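Local coordinates for aminopeptidase N (Francisella tularensis subsp. tularensis, PDB 5DLL), which is a zinc-dependent M1-family aminopeptidase that releases N-terminal amino acids, preferably alanine, from peptides and probably takes part in breaking down intracellular peptides, at residues A[732-735]-A[736-740]; A[289-292]-A[293-296]; A[421-425]-A[426-430]; A[431-434]-A[435-439]. All blocks are in the same frame, centred on the assembly; numbering follows the deposited sequence.

Interaction 1. Residues A[732-735]-A[736-740]; sequences EFYN and RWRHE
The ring of Phe-733 receives the edge of the Trp-737 indole on one face: CD1 of Trp-737 stands over the middle of the phenyl ring, 3.8 Å from Phe-733 CE1. With the two planes at 50°, this is an edge-to-face aromatic pair. The indole in turn has CB of Arg-736 over one of its faces, toward the rim. One face of the Tyr-734 ring is covered by CG of Arg-738 in a CH-pi contact, 4.2 Å from the ring centroid. The guanidinium of Arg-738 lies with a face over Tyr-734 CE2, its NH1 3.5 Å from that carbon, and meets Asn-735 at its edge, where NH2 gives a weak hydrogen bond of 3.4 Å to OD1.

All this happens where helix 723-736 runs out. Trp-737 is the first residue to leave helical geometry, yet its N still bonds to Phe-733 O at 3.2 Å. Phe-733 and Tyr-734 both hold CG anti to the backbone N (chi1 -166° and -168°), which swings their rings along the helix toward the residues one turn on. Phe-733 also stacks on Phe-714, and Tyr-734 meets Trp-747 and His-769, tying this helix end to its neighbours in the C-terminal helical domain.

Glu-732 OE2 and Arg-736 NH2 lie 4.2 Å apart, too far for a salt bridge; Arg-736 also makes a cation-pi contact with Phe-701 and a long, weak ion pair with Asp-702. Aromatic and CH-pi contacts therefore carry much of this helix end, with weak polar links toward the surface.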
# COMPACT_ATOMS: atom_id res chain seq x y z
N GLU A 732 23.09 -19.57 -16.15
CA GLU A 732 21.96 -20.45 -16.46
C GLU A 732 20.63 -19.71 -16.35
O GLU A 732 19.77 -19.85 -17.22
CB GLU A 732 21.95 -21.70 -15.54
CG GLU A 732 22.99 -22.76 -15.91
CD GLU A 732 23.18 -23.84 -14.83
OE1 GLU A 732 24.26 -24.47 -14.80
OE2 GLU A 732 22.25 -24.08 -14.02
N PHE A 733 20.47 -18.90 -15.30
CA PHE A 733 19.25 -18.09 -15.13
C PHE A 733 19.11 -17.05 -16.24
O PHE A 733 18.02 -16.85 -16.77
CB PHE A 733 19.25 -17.41 -13.75
CG PHE A 733 17.90 -16.85 -13.34
CD1 PHE A 733 17.48 -15.61 -13.79
CD2 PHE A 733 17.07 -17.55 -12.48
CE1 PHE A 733 16.25 -15.09 -13.40
CE2 PHE A 733 15.85 -17.04 -12.09
CZ PHE A 733 15.44 -15.81 -12.55
N TYR A 734 20.22 -16.38 -16.58
CA TYR A 734 20.19 -15.35 -17.62
C TYR A 734 19.84 -15.95 -18.98
O TYR A 734 19.00 -15.41 -19.69
CB TYR A 734 21.53 -14.62 -17.72
CG TYR A 734 21.47 -13.37 -18.58
CD1 TYR A 734 20.75 -12.25 -18.17
CD2 TYR A 734 22.14 -13.30 -19.81
CE1 TYR A 734 20.69 -11.10 -18.95
CE2 TYR A 734 22.08 -12.16 -20.59
CZ TYR A 734 21.36 -11.06 -20.16
OH TYR A 734 21.30 -9.91 -20.93
N ASN A 735 20.49 -17.06 -19.32
CA ASN A 735 20.24 -17.76 -20.59
C ASN A 735 18.75 -18.04 -20.83
O ASN A 735 18.26 -17.88 -21.95
CB ASN A 735 21.01 -19.10 -20.64
CG ASN A 735 22.51 -18.91 -20.76
OD1 ASN A 735 22.99 -17.93 -21.32
ND2 ASN A 735 23.27 -19.87 -20.22
N ARG A 736 18.05 -18.43 -19.78
CA ARG A 736 16.63 -18.77 -19.87
C ARG A 736 15.76 -17.53 -20.02
O ARG A 736 14.81 -17.53 -20.81
CB ARG A 736 16.19 -19.56 -18.63
CG ARG A 736 16.89 -20.90 -18.45
CD ARG A 736 16.44 -21.62 -17.18
NE ARG A 736 17.46 -22.51 -16.63
CZ ARG A 736 17.25 -23.46 -15.72
NH1 ARG A 736 16.03 -23.69 -15.24
NH2 ARG A 736 18.26 -24.21 -15.30
N TRP A 737 16.08 -16.48 -19.27
CA TRP A 737 15.20 -15.32 -19.13
C TRP A 737 15.78 -14.00 -19.66
O TRP A 737 15.66 -12.98 -19.00
CB TRP A 737 14.79 -15.15 -17.66
CG TRP A 737 14.23 -16.39 -17.07
CD1 TRP A 737 14.83 -17.21 -16.15
CD2 TRP A 737 12.95 -16.98 -17.35
NE1 TRP A 737 14.00 -18.26 -15.85
CE2 TRP A 737 12.84 -18.14 -16.57
CE3 TRP A 737 11.88 -16.63 -18.20
CZ2 TRP A 737 11.71 -18.97 -16.60
CZ3 TRP A 737 10.76 -17.44 -18.23
CH2 TRP A 737 10.68 -18.60 -17.44
N ARG A 738 16.42 -14.04 -20.83
CA ARG A 738 16.83 -12.81 -21.53
C ARG A 738 15.58 -12.06 -21.99
O ARG A 738 15.46 -10.86 -21.81
CB ARG A 738 17.67 -13.13 -22.76
CG ARG A 738 19.00 -13.80 -22.49
CD ARG A 738 19.58 -14.40 -23.77
NE ARG A 738 20.85 -15.08 -23.52
CZ ARG A 738 22.05 -14.52 -23.58
NH1 ARG A 738 22.20 -13.23 -23.89
NH2 ARG A 738 23.13 -15.25 -23.33
N HIS A 739 14.67 -12.82 -22.59
CA HIS A 739 13.46 -12.27 -23.24
C HIS A 739 12.44 -11.59 -22.31
O HIS A 739 11.61 -10.81 -22.78
CB HIS A 739 12.77 -13.37 -24.06
CG HIS A 739 12.62 -14.68 -23.34
ND1 HIS A 739 11.60 -14.93 -22.45
CD2 HIS A 739 13.36 -15.81 -23.38
CE1 HIS A 739 11.72 -16.15 -21.97
NE2 HIS A 739 12.79 -16.71 -22.52
N GLU A 740 12.50 -11.88 -21.01
CA GLU A 740 11.56 -11.31 -20.05
C GLU A 740 12.23 -10.26 -19.16
O GLU A 740 13.04 -10.59 -18.30
CB GLU A 740 10.95 -12.42 -19.19

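Interaction 2. Residues A[289-292]-A[293-296]; sequences MASN and KTAT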
# COMPACT_ATOMS: atom_id res chain seq x y z
N MET A 289 -0.33 -7.33 -14.62
CA MET A 289 0.08 -8.37 -15.55
C MET A 289 0.69 -9.56 -14.81
O MET A 289 1.44 -9.38 -13.85
CB MET A 289 1.08 -7.83 -16.58
CG MET A 289 0.45 -7.03 -17.70
SD MET A 289 1.57 -6.76 -19.10
CE MET A 289 3.04 -6.16 -18.26
N ALA A 290 0.36 -10.76 -15.27
CA ALA A 290 0.94 -11.97 -14.71
C ALA A 290 0.79 -13.15 -15.67
O ALA A 290 -0.32 -13.44 -16.12
CB ALA A 290 0.31 -12.30 -13.36
N SER A 291 1.91 -13.79 -15.99
CA SER A 291 1.91 -15.05 -16.72
C SER A 291 2.26 -16.16 -15.74
O SER A 291 2.91 -15.89 -14.73
CB SER A 291 2.94 -15.02 -17.86
OG SER A 291 2.88 -13.78 -18.56
N ASN A 292 1.83 -17.38 -16.03
CA ASN A 292 2.13 -18.54 -15.17
C ASN A 292 3.63 -18.82 -15.09
O ASN A 292 4.15 -19.23 -14.03
CB ASN A 292 1.39 -19.79 -15.65
CG ASN A 292 -0.02 -19.89 -15.09
OD1 ASN A 292 -0.38 -20.88 -14.45
ND2 ASN A 292 -0.82 -18.86 -15.32
N LYS A 293 4.32 -18.60 -16.20
CA LYS A 293 5.75 -18.83 -16.29
C LYS A 293 6.54 -17.84 -15.43
O LYS A 293 7.51 -18.22 -14.78
CB LYS A 293 6.23 -18.72 -17.74
CG LYS A 293 5.45 -19.56 -18.75
CD LYS A 293 6.22 -19.74 -20.06
CE LYS A 293 6.73 -18.43 -20.64
NZ LYS A 293 5.68 -17.38 -20.76
N THR A 294 6.12 -16.57 -15.44
CA THR A 294 6.93 -15.47 -14.91
C THR A 294 6.55 -14.97 -13.52
O THR A 294 7.42 -14.60 -12.74
CB THR A 294 6.91 -14.27 -15.87
OG1 THR A 294 5.56 -13.83 -16.07
CG2 THR A 294 7.54 -14.64 -17.20
N ALA A 295 5.25 -14.92 -13.22
CA ALA A 295 4.80 -14.35 -11.94
C ALA A 295 4.99 -15.35 -10.80
O ALA A 295 4.70 -16.54 -10.94
CB ALA A 295 3.35 -13.91 -12.03
N THR A 296 5.51 -14.86 -9.67
CA THR A 296 5.62 -15.65 -8.45
C THR A 296 4.29 -15.60 -7.72
O THR A 296 3.38 -14.88 -8.13
CB THR A 296 6.74 -15.13 -7.52
OG1 THR A 296 6.45 -13.79 -7.10
CG2 THR A 296 8.11 -15.17 -8.22
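Ser-291 and Ala-295 meet through the backbone at the tight centre of this turn: Ala-295 N donates to Ser-291 O at 2.9 Å with an N-H...O angle of 164°. The same carbonyl also takes a weaker bond from Thr-294 N, 3.4 Å long and more bent, and so a single oxygen gathers two successive amides as the chain reverses. CB of Ala-295 rests 3.4 Å from that oxygen and reaches the methyl of Ala-290, the two CB atoms being 3.7 Å apart. Phe-300 of helix 297-312 packs against both alanines and backs this close-fitting side. Thr-294 places OG1 between its backbone N and carbonyl carbon (chi1 58°), and from there the oxygen approaches Ser-291 CB at 3.4 Å, a contact of packing and not of hydroxyl with hydroxyl.

The loose side is the bend itself. Asn-292 and Lys-293 touch each other there through backbone and CB atoms, while their side chains point away from the turn.

The turn belongs to the loop between strand 280-284 and helix 297-312, ending at Thr-296, the N-cap of that helix. Its chemistry is that of a compact reversal: main-chain bonding to one carbonyl fixes the bend, small methyl groups let the two arms of the loop approach, and Asn-292 and Lys-293 are left toward solvent, whereas Thr-294 touches Val-743 of helix 741-752.

Interaction 3. Residues A[421-425]-A[426-430]; sequences ERHDG and QAVTC
Two side chains that each set CG anti to the carbonyl carbon, His-423 (chi1 -53°) and Gln-426 (chi1 -80°), are brought together across a type II beta turn running from His-423 to Gln-426. The glutamine chain stays extended beyond CG and carries its amide back to the imidazole, where His-423 ND1 donates to Gln-426 OE1 at 2.8 Å. The donor is tilted from the carbonyl plane of the amide, and the ring and amide planes are 42° apart, so the two groups meet askew. A weak backbone bond, Gln-426 N to His-423 O at 3.1 Å, closes the turn, and Gly-425 takes the positive phi of its third position.

The turn joins the end of the long helix 390-423 to strand 427-428, which pairs in parallel with strand 321-322 of the M1 peptidase domain. Gln-426 and Val-428 form backbone hydrogen bonds with Thr-321, continuing that pairing directly out of the turn. The imidazole is held at several points: its ND1 is used by Gln-426, while Arg-422 CB covers one face and Val-428 the opposite one. The guanidinium of Arg-422 leads away from the turn and has its strongest partner in Asp-439.

Val-428 directs its side chain back to the helix end, and its CG1 makes a CH-pi contact over the imidazole, 3.7 Å from His-423 CG and displaced from the ring centre toward the rim.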
# COMPACT_ATOMS: atom_id res chain seq x y z
N GLU A 421 -26.71 4.09 4.31
CA GLU A 421 -28.10 4.56 4.44
C GLU A 421 -28.15 6.09 4.61
O GLU A 421 -28.93 6.77 3.94
CB GLU A 421 -28.82 3.86 5.59
CG GLU A 421 -29.32 2.45 5.26
CD GLU A 421 -29.68 1.59 6.47
OE1 GLU A 421 -29.57 2.06 7.63
OE2 GLU A 421 -30.09 0.43 6.27
N ARG A 422 -27.31 6.62 5.49
CA ARG A 422 -27.24 8.07 5.70
C ARG A 422 -26.62 8.80 4.51
O ARG A 422 -27.14 9.83 4.07
CB ARG A 422 -26.40 8.39 6.94
CG ARG A 422 -27.08 8.06 8.25
CD ARG A 422 -26.17 8.36 9.43
NE ARG A 422 -26.87 8.17 10.71
CZ ARG A 422 -26.28 8.18 11.90
NH1 ARG A 422 -24.97 8.37 12.03
NH2 ARG A 422 -27.02 8.00 12.99
N HIS A 423 -25.52 8.25 4.00
CA HIS A 423 -24.59 9.03 3.19
C HIS A 423 -24.35 8.56 1.75
O HIS A 423 -23.36 8.94 1.13
CB HIS A 423 -23.24 9.11 3.92
CG HIS A 423 -23.35 9.60 5.33
ND1 HIS A 423 -24.07 10.73 5.67
CD2 HIS A 423 -22.81 9.14 6.48
CE1 HIS A 423 -23.97 10.93 6.97
NE2 HIS A 423 -23.21 9.98 7.49
N ASP A 424 -25.25 7.74 1.20
CA ASP A 424 -25.17 7.43 -0.23
C ASP A 424 -25.36 8.73 -1.02
O ASP A 424 -26.29 9.49 -0.77
CB ASP A 424 -26.23 6.38 -0.63
CG ASP A 424 -26.15 5.99 -2.11
OD1 ASP A 424 -25.10 6.20 -2.75
OD2 ASP A 424 -27.15 5.46 -2.64
N GLY A 425 -24.44 8.99 -1.95
CA GLY A 425 -24.44 10.24 -2.71
C GLY A 425 -24.12 11.47 -1.87
O GLY A 425 -24.68 12.54 -2.10
N GLN A 426 -23.22 11.31 -0.90
CA GLN A 426 -22.78 12.41 -0.04
C GLN A 426 -21.26 12.40 0.12
O GLN A 426 -20.63 11.35 0.09
CB GLN A 426 -23.43 12.34 1.34
CG GLN A 426 -24.85 12.89 1.38
CD GLN A 426 -25.44 12.93 2.79
OE1 GLN A 426 -24.75 12.65 3.78
NE2 GLN A 426 -26.72 13.27 2.88
N ALA A 427 -20.70 13.59 0.29
CA ALA A 427 -19.29 13.76 0.63
C ALA A 427 -19.22 14.06 2.12
O ALA A 427 -19.79 15.05 2.58
CB ALA A 427 -18.68 14.88 -0.19
N VAL A 428 -18.52 13.22 2.87
CA VAL A 428 -18.64 13.22 4.33
C VAL A 428 -17.30 13.24 5.04
O VAL A 428 -16.25 13.11 4.42
CB VAL A 428 -19.48 12.01 4.81
CG1 VAL A 428 -20.82 11.98 4.09
CG2 VAL A 428 -18.72 10.69 4.60
N THR A 429 -17.35 13.40 6.36
CA THR A 429 -16.16 13.49 7.20
C THR A 429 -15.87 12.20 7.98
O THR A 429 -16.72 11.31 8.06
CB THR A 429 -16.27 14.64 8.22
OG1 THR A 429 -17.19 14.29 9.27
CG2 THR A 429 -16.74 15.92 7.54
N CYS A 430 -14.67 12.15 8.55
CA CYS A 430 -14.25 11.05 9.41
C CYS A 430 -15.17 10.91 10.63
O CYS A 430 -15.37 9.80 11.14
CB CYS A 430 -12.80 11.28 9.89
SG CYS A 430 -11.53 11.16 8.60

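Interaction 4. Residues A[431-434]-A[435-439]; sequences DDFV and NAMAD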
# COMPACT_ATOMS: atom_id res chain seq x y z
N ASP A 431 -15.71 12.03 11.11
CA ASP A 431 -16.66 12.02 12.22
C ASP A 431 -17.99 11.40 11.82
O ASP A 431 -18.63 10.74 12.64
CB ASP A 431 -16.88 13.44 12.78
CG ASP A 431 -15.82 13.83 13.81
OD1 ASP A 431 -14.64 13.45 13.63
OD2 ASP A 431 -16.18 14.50 14.80
N ASP A 432 -18.42 11.59 10.57
CA ASP A 432 -19.65 10.97 10.07
C ASP A 432 -19.57 9.43 10.06
O ASP A 432 -20.58 8.76 10.29
CB ASP A 432 -19.99 11.48 8.66
CG ASP A 432 -20.39 12.95 8.64
OD1 ASP A 432 -21.21 13.36 9.49
OD2 ASP A 432 -19.89 13.69 7.77
N PHE A 433 -18.39 8.89 9.80
CA PHE A 433 -18.18 7.44 9.78
C PHE A 433 -18.28 6.86 11.18
O PHE A 433 -18.95 5.85 11.40
CB PHE A 433 -16.82 7.09 9.17
CG PHE A 433 -16.49 5.62 9.19
CD1 PHE A 433 -17.04 4.76 8.24
CD2 PHE A 433 -15.63 5.09 10.14
CE1 PHE A 433 -16.74 3.41 8.26
CE2 PHE A 433 -15.32 3.74 10.16
CZ PHE A 433 -15.88 2.90 9.21
N VAL A 434 -17.62 7.52 12.13
CA VAL A 434 -17.63 7.09 13.53
C VAL A 434 -19.04 7.18 14.12
O VAL A 434 -19.43 6.32 14.91
CB VAL A 434 -16.65 7.93 14.38
CG1 VAL A 434 -16.77 7.58 15.85
CG2 VAL A 434 -15.22 7.71 13.90
N ASN A 435 -19.80 8.20 13.74
CA ASN A 435 -21.17 8.36 14.22
C ASN A 435 -22.07 7.21 13.77
O ASN A 435 -22.83 6.68 14.57
CB ASN A 435 -21.76 9.70 13.76
CG ASN A 435 -21.13 10.90 14.46
OD1 ASN A 435 -20.50 10.77 15.51
ND2 ASN A 435 -21.30 12.07 13.87
N ALA A 436 -21.97 6.83 12.50
CA ALA A 436 -22.76 5.71 11.95
C ALA A 436 -22.40 4.39 12.63
O ALA A 436 -23.26 3.56 12.92
CB ALA A 436 -22.53 5.60 10.45
N MET A 437 -21.10 4.23 12.88
CA MET A 437 -20.55 3.06 13.56
C MET A 437 -20.97 3.06 15.04
O MET A 437 -21.24 2.01 15.63
CB MET A 437 -19.02 3.08 13.42
CG MET A 437 -18.33 1.76 13.15
SD MET A 437 -18.86 0.77 11.74
CE MET A 437 -19.08 2.02 10.48
N ALA A 438 -21.03 4.25 15.63
CA ALA A 438 -21.48 4.43 17.01
C ALA A 438 -22.98 4.17 17.14
O ALA A 438 -23.41 3.35 17.94
CB ALA A 438 -21.16 5.85 17.49
N ASP A 439 -23.75 4.88 16.33
CA ASP A 439 -25.21 4.88 16.44
C ASP A 439 -25.86 3.56 16.04
O ASP A 439 -26.87 3.17 16.62
CB ASP A 439 -25.80 6.04 15.62
CG ASP A 439 -25.40 7.41 16.15
OD1 ASP A 439 -25.28 7.58 17.38
OD2 ASP A 439 -25.20 8.33 15.32
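A Met-aromatic contact between residues one helical turn apart, Phe-433 and Met-437, marks the buried flank of helix 430-439. The methyl end does the touching: CE of Met-437 comes over one face of the phenyl ring, 3.5 Å from Phe-433 CE1 and 3.9 Å from the ring centroid, in a CH-pi arrangement. The sulfur stands farther off, SD lying 5.1 Å from the same Phe-433 centroid and oblique to the ring. Phe-433 has CG anti to its backbone N (chi1 177°), while the methionine chain bends at both chi2 (55°) and chi3 (42°), folding its methyl back onto the aromatic face.

Regular i to i+4 backbone bonds hold the two residues in step. Met-437 N donates to Phe-433 O at 3.1 Å, flanked by bonds from Ala-436 N to Asp-432 O and from Ala-438 N to Val-434 O, the latter pair 2.7 Å apart. The polar side chains of the helix turn to other partners: Asp-431 forms a salt bridge with Arg-377, Asn-435 accepts from Lys-449, and Asp-432 OD2 accepts from Thr-429 N at the helix start.

Around this flank, Tyr-419 of helix 390-423 meets Phe-433 edge-to-face, and Met-437 packs on Ile-403, Leu-407 and Phe-412 of that helix. Leu-330 and Leu-334 of helix 328-346 also touch Phe-433, while Val-434 and Ala-438 lie against Phe-445 in the loop that follows.

Of the four contacts, interaction 4 alone is buried; the others lie at the surface. Interactions 3 and 4 are consecutive in the M1 peptidase domain, their centres about 11 Å apart, and are joined by the salt bridge from Arg-422 NH2 to Asp-439 OD2 (3.0 Å). Interactions 1 and 2 lie in different domains, the C-terminal helical domain and the M1 peptidase domain, which meet here: Trp-737 CH2 lies 4.2 Å from Lys-293 O, and Thr-294 touches Val-743 of helix 741-752. Chemistry follows place: aromatic pairing at a helix end in 732-740, backbone bonding in the loop 289-296, a side-chain hydrogen bond across the turn in 421-430, and apolar Met-aromatic packing in 431-439.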